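Long-range contacts in glycinin (Glycine max, PDB 1OD5), which probably serves as a seed storage protein, a source of sulfur-containing amino acids, and assembles into hexamers: residues V44-R49 and V141-L146; Q66-V71 and L122-G127. All blocks are in the same frame, centred on the assembly; numbering follows the deposited sequence.

Contact 1: V44-R49 and V141-L146; sequences VTVSKR and VAISLL. With CO3 (carbonate ion), chain C.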
loop_
_atom_site.group_PDB
_atom_site.type_symbol
_atom_site.label_atom_id
_atom_site.label_comp_id
_atom_site.label_asym_id
_atom_site.label_seq_id
_atom_site.Cartn_x
_atom_site.Cartn_y
_atom_site.Cartn_z
ATOM N N VAL A 44 -4.891 16.939 22.423
ATOM C CA VAL A 44 -4.607 15.815 23.293
ATOM C C VAL A 44 -4.838 16.272 24.727
ATOM O O VAL A 44 -5.019 17.473 24.945
ATOM C CB VAL A 44 -3.105 15.380 23.145
ATOM C CG1 VAL A 44 -2.728 15.102 21.703
ATOM C CG2 VAL A 44 -2.195 16.519 23.612
ATOM N N THR A 45 -4.827 15.322 25.679
ATOM C CA THR A 45 -4.914 15.596 27.117
ATOM C C THR A 45 -4.032 14.522 27.773
ATOM O O THR A 45 -3.724 13.509 27.152
ATOM C CB THR A 45 -6.350 15.536 27.732
ATOM O OG1 THR A 45 -6.103 15.943 29.072
ATOM C CG2 THR A 45 -7.089 14.218 27.717
ATOM N N VAL A 46 -3.553 14.689 29.016
ATOM C CA VAL A 46 -2.664 13.724 29.637
ATOM C C VAL A 46 -3.246 13.267 30.943
ATOM O O VAL A 46 -4.016 13.975 31.563
ATOM C CB VAL A 46 -1.325 14.423 29.823
ATOM C CG1 VAL A 46 -0.291 13.478 30.424
ATOM C CG2 VAL A 46 -0.826 14.925 28.481
ATOM N N SER A 47 -2.803 12.095 31.387
ATOM C CA SER A 47 -3.234 11.462 32.621
ATOM C C SER A 47 -2.091 10.702 33.274
ATOM O O SER A 47 -1.463 9.915 32.597
ATOM C CB SER A 47 -4.358 10.549 32.254
ATOM O OG SER A 47 -4.725 9.749 33.346
ATOM N N LYS A 48 -1.728 10.897 34.531
ATOM C CA LYS A 48 -0.663 10.195 35.222
ATOM C C LYS A 48 -1.277 9.151 36.113
ATOM O O LYS A 48 -1.948 9.497 37.076
ATOM C CB LYS A 48 0.146 11.132 36.099
ATOM C CG LYS A 48 1.060 10.376 37.052
ATOM C CD LYS A 48 1.629 11.193 38.174
ATOM C CE LYS A 48 2.763 12.040 37.658
ATOM N NZ LYS A 48 3.550 12.550 38.780
ATOM N N ARG A 49 -1.082 7.865 35.857
ATOM C CA ARG A 49 -1.659 6.831 36.696
ATOM C C ARG A 49 -0.627 6.224 37.624
ATOM O O ARG A 49 0.550 6.109 37.267
ATOM C CB ARG A 49 -2.235 5.779 35.818
ATOM C CG ARG A 49 -3.278 6.468 34.971
ATOM C CD ARG A 49 -3.597 5.677 33.734
ATOM N NE ARG A 49 -4.577 6.396 32.958
ATOM C CZ ARG A 49 -4.832 6.103 31.697
ATOM N NH1 ARG A 49 -4.197 5.129 31.081
ATOM N NH2 ARG A 49 -5.735 6.797 31.023
ATOM N N VAL A 141 4.510 4.155 38.084
ATOM C CA VAL A 141 3.995 5.472 37.751
ATOM C C VAL A 141 4.079 5.530 36.239
ATOM O O VAL A 141 5.098 5.219 35.653
ATOM C CB VAL A 141 4.848 6.583 38.425
ATOM C CG1 VAL A 141 4.310 7.963 38.093
ATOM C CG2 VAL A 141 4.771 6.413 39.918
ATOM N N ALA A 142 2.983 5.887 35.590
ATOM C CA ALA A 142 2.933 5.966 34.159
ATOM C C ALA A 142 2.179 7.194 33.696
ATOM O O ALA A 142 1.159 7.557 34.258
ATOM C CB ALA A 142 2.238 4.722 33.612
ATOM N N ILE A 143 2.656 7.895 32.688
ATOM C CA ILE A 143 1.937 9.040 32.216
ATOM C C ILE A 143 1.463 8.608 30.823
ATOM O O ILE A 143 2.172 8.035 29.997
ATOM C CB ILE A 143 2.891 10.337 32.284
ATOM C CG1 ILE A 143 3.583 10.610 31.010
ATOM C CG2 ILE A 143 3.957 10.175 33.377
ATOM C CD1 ILE A 143 2.811 11.669 30.213
ATOM N N SER A 144 0.192 8.854 30.569
ATOM C CA SER A 144 -0.489 8.497 29.356
ATOM C C SER A 144 -0.959 9.661 28.530
ATOM O O SER A 144 -1.622 10.520 29.079
ATOM C CB SER A 144 -1.620 7.657 29.781
ATOM O OG SER A 144 -2.454 7.262 28.718
ATOM N N LEU A 145 -0.665 9.716 27.230
ATOM C CA LEU A 145 -1.078 10.760 26.326
ATOM C C LEU A 145 -2.355 10.239 25.730
ATOM O O LEU A 145 -2.304 9.258 25.007
ATOM C CB LEU A 145 -0.020 10.915 25.280
ATOM C CG LEU A 145 0.064 11.986 24.175
ATOM C CD1 LEU A 145 -1.008 11.781 23.117
ATOM C CD2 LEU A 145 0.002 13.345 24.839
ATOM N N LEU A 146 -3.518 10.824 26.001
ATOM C CA LEU A 146 -4.775 10.371 25.452
ATOM C C LEU A 146 -4.933 11.200 24.198
ATOM O O LEU A 146 -5.049 12.413 24.272
ATOM C CB LEU A 146 -5.910 10.653 26.430
ATOM C CG LEU A 146 -5.759 10.455 27.945
ATOM C CD1 LEU A 146 -7.137 10.485 28.557
ATOM C CD2 LEU A 146 -5.174 9.121 28.285
HETATM C C CO3 C . -2.772 1.840 33.226
HETATM O O1 CO3 C . -1.604 2.138 33.465
HETATM O O2 CO3 C . -3.387 2.463 32.377
HETATM O O3 CO3 C . -3.322 0.921 33.816
#
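With CG swung away from its own carbonyl carbon (chi1 -60°) and the chain then extended from CG to NE, R49 runs back along its strand and lays its guanidinium over S144. S144 CB sits 3.8 Å above the guanidinium plane, toward its rim, while L146 CD2 comes obliquely to R49 NH2 at 3.6 Å. R49 NH1 makes a weak, bent hydrogen bond of 3.1 Å to O2 of the carbonate ion, which H57, Y130 and T132 also bind; R49 NE gives another weak bond to S47 OG. T45 CG2 lies alongside L146 CD1 on this same face. On the other face, which also carries K48, V46 CG1 meets I143 CD1 at 3.6 Å, and the second methyl of V46, CG2, leans across L145 CD2. Between the antiparallel strands six backbone hydrogen bonds form, in the pairs T45-L146, S47-S144 and R49-A142, the N-H of S144 reaching S47 O almost straight (2.8 Å, 170°). Strand 45-51 is flanked by 27-31, where I29 touches S47 and R49, and strand 140-146 by 66-72, while Y392 of strand 389-394 packs on K48 and I143 from the face bearing V46.

Contact 2: Q66-V71 and L122-G127; sequences QMIIVV and LVIPPG
The N-terminal cupin domain continues its large antiparallel sheet here, where the hydrogen-bonded pairs Q66-I124 and I68-L122 flank the non-hydrogen-bonded pair M67-V123. Four backbone bonds hold the strands, the shortest running from I68 N to L122 O (2.8 Å). The longest links Q66 N to I124 O at 3.3 Å. On the face of I68 and I124, a chi1 of 42°, with CG between the backbone N and the carbonyl carbon, brings Q66 CG alongside I124, 3.7 Å from both I124 CB and I124 CG1. I68 CD1 also reaches I124 CG1, at 3.8 Å, so that methylene touches both side chains. Farther on, V70 CG2 closes on L122 CD1 at 3.7 Å. I77 of strand 74-79 touches both L122 and I124, tying this face to the second sheet. On the reverse face M67, bent at its thioether, brings CE to V123 CG2 (4.0 Å), and L361 of helix 361-364 touches both residues. Beyond the strand, G127 O accepts a hydrogen bond from W383 of a neighbouring subunit. Two antiparallel sheets facing each other in this way form the jelly-roll beta-barrel of the cupins.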
loop_
_atom_site.group_PDB
_atom_site.type_symbol
_atom_site.label_atom_id
_atom_site.label_comp_id
_atom_site.label_asym_id
_atom_site.label_seq_id
_atom_site.Cartn_x
_atom_site.Cartn_y
_atom_site.Cartn_z
ATOM N N GLN A 66 -3.915 5.553 23.139
ATOM C CA GLN A 66 -3.141 6.254 24.132
ATOM C C GLN A 66 -1.759 5.646 24.171
ATOM O O GLN A 66 -1.581 4.447 24.006
ATOM C CB GLN A 66 -3.809 6.210 25.535
ATOM C CG GLN A 66 -4.429 4.966 26.035
ATOM C CD GLN A 66 -5.295 5.110 27.280
ATOM O OE1 GLN A 66 -6.400 4.569 27.314
ATOM N NE2 GLN A 66 -4.816 5.734 28.352
ATOM N N MET A 67 -0.761 6.515 24.252
ATOM C CA MET A 67 0.631 6.116 24.321
ATOM C C MET A 67 1.020 6.384 25.751
ATOM O O MET A 67 0.882 7.489 26.255
ATOM C CB MET A 67 1.495 6.939 23.396
ATOM C CG MET A 67 2.948 6.535 23.475
ATOM S SD MET A 67 3.842 7.301 22.140
ATOM C CE MET A 67 3.314 6.122 20.964
ATOM N N ILE A 68 1.615 5.392 26.392
ATOM C CA ILE A 68 1.964 5.450 27.779
ATOM C C ILE A 68 3.422 5.262 28.122
ATOM O O ILE A 68 3.940 4.233 27.717
ATOM C CB ILE A 68 1.133 4.371 28.505
ATOM C CG1 ILE A 68 -0.327 4.438 28.100
ATOM C CG2 ILE A 68 1.327 4.538 30.019
ATOM C CD1 ILE A 68 -1.235 3.482 28.869
ATOM N N ILE A 69 4.172 6.133 28.791
ATOM C CA ILE A 69 5.523 5.755 29.121
ATOM C C ILE A 69 5.519 5.386 30.603
ATOM O O ILE A 69 4.927 6.084 31.413
ATOM C CB ILE A 69 6.523 6.901 28.821
ATOM C CG1 ILE A 69 7.918 6.363 29.193
ATOM C CG2 ILE A 69 6.183 8.186 29.575
ATOM C CD1 ILE A 69 9.115 7.223 28.816
ATOM N N VAL A 70 6.093 4.249 30.997
ATOM C CA VAL A 70 6.182 3.800 32.370
ATOM C C VAL A 70 7.452 4.432 32.905
ATOM O O VAL A 70 8.537 4.169 32.388
ATOM C CB VAL A 70 6.293 2.272 32.418
ATOM C CG1 VAL A 70 6.596 1.804 33.810
ATOM C CG2 VAL A 70 4.995 1.665 31.959
ATOM N N VAL A 71 7.355 5.323 33.899
ATOM C CA VAL A 71 8.538 5.965 34.471
ATOM C C VAL A 71 8.995 5.287 35.781
ATOM O O VAL A 71 10.086 5.582 36.258
ATOM C CB VAL A 71 8.256 7.506 34.699
ATOM C CG1 VAL A 71 7.703 8.152 33.415
ATOM C CG2 VAL A 71 7.238 7.709 35.788
ATOM N N LEU A 122 3.891 1.982 25.932
ATOM C CA LEU A 122 2.877 1.025 25.606
ATOM C C LEU A 122 1.822 1.738 24.821
ATOM O O LEU A 122 1.567 2.904 25.037
ATOM C CB LEU A 122 2.225 0.430 26.824
ATOM C CG LEU A 122 3.061 -0.526 27.640
ATOM C CD1 LEU A 122 3.569 0.158 28.881
ATOM C CD2 LEU A 122 2.207 -1.702 28.068
ATOM N N VAL A 123 1.202 1.063 23.873
ATOM C CA VAL A 123 0.170 1.669 23.054
ATOM C C VAL A 123 -1.064 0.833 23.306
ATOM O O VAL A 123 -1.003 -0.393 23.320
ATOM C CB VAL A 123 0.606 1.629 21.558
ATOM C CG1 VAL A 123 -0.353 2.369 20.644
ATOM C CG2 VAL A 123 1.963 2.339 21.453
ATOM N N ILE A 124 -2.172 1.504 23.604
ATOM C CA ILE A 124 -3.440 0.852 23.854
ATOM C C ILE A 124 -4.262 1.219 22.634
ATOM O O ILE A 124 -4.429 2.402 22.325
ATOM C CB ILE A 124 -4.126 1.407 25.109
ATOM C CG1 ILE A 124 -3.165 1.451 26.294
ATOM C CG2 ILE A 124 -5.361 0.549 25.383
ATOM C CD1 ILE A 124 -2.613 0.119 26.821
ATOM N N PRO A 125 -4.746 0.248 21.861
ATOM C CA PRO A 125 -5.592 0.494 20.705
ATOM C C PRO A 125 -6.978 1.074 21.018
ATOM O O PRO A 125 -7.537 0.759 22.073
ATOM C CB PRO A 125 -5.619 -0.881 20.041
ATOM C CG PRO A 125 -4.370 -1.572 20.531
ATOM C CD PRO A 125 -4.364 -1.160 21.959
ATOM N N PRO A 126 -7.617 1.856 20.116
ATOM C CA PRO A 126 -9.011 2.221 20.192
ATOM C C PRO A 126 -9.963 1.084 20.395
ATOM O O PRO A 126 -9.918 0.145 19.621
ATOM C CB PRO A 126 -9.328 2.917 18.914
ATOM C CG PRO A 126 -8.032 3.493 18.519
ATOM C CD PRO A 126 -7.075 2.372 18.865
ATOM N N GLY A 127 -10.760 1.110 21.465
ATOM C CA GLY A 127 -11.788 0.126 21.749
ATOM C C GLY A 127 -11.392 -1.214 22.252
ATOM O O GLY A 127 -12.278 -2.050 22.406
#

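How the contacts relate
Contacts 1 and 2 lie in one sheet, their centres about 9 Å apart, and meet where strand 140-146 runs beside strand 66-72. V71 N lies 2.9 Å from V141 O, a probable backbone hydrogen bond that carries the sheet from one contact into the other. On the barrel-facing side the Q66 side chain comes up against S144, R49 and L146, so a residue of contact 2 borders the guanidinium of contact 1. The carbonate ion, probably from the crystallisation liquor, receives a weak bond from R49 of contact 1, and the nearest atoms of the I68 side chain and the ion are about 4 Å apart. Contact 1 thus supplies a ligand of the carbonate, and contact 2 probably adds an apolar wall beside it.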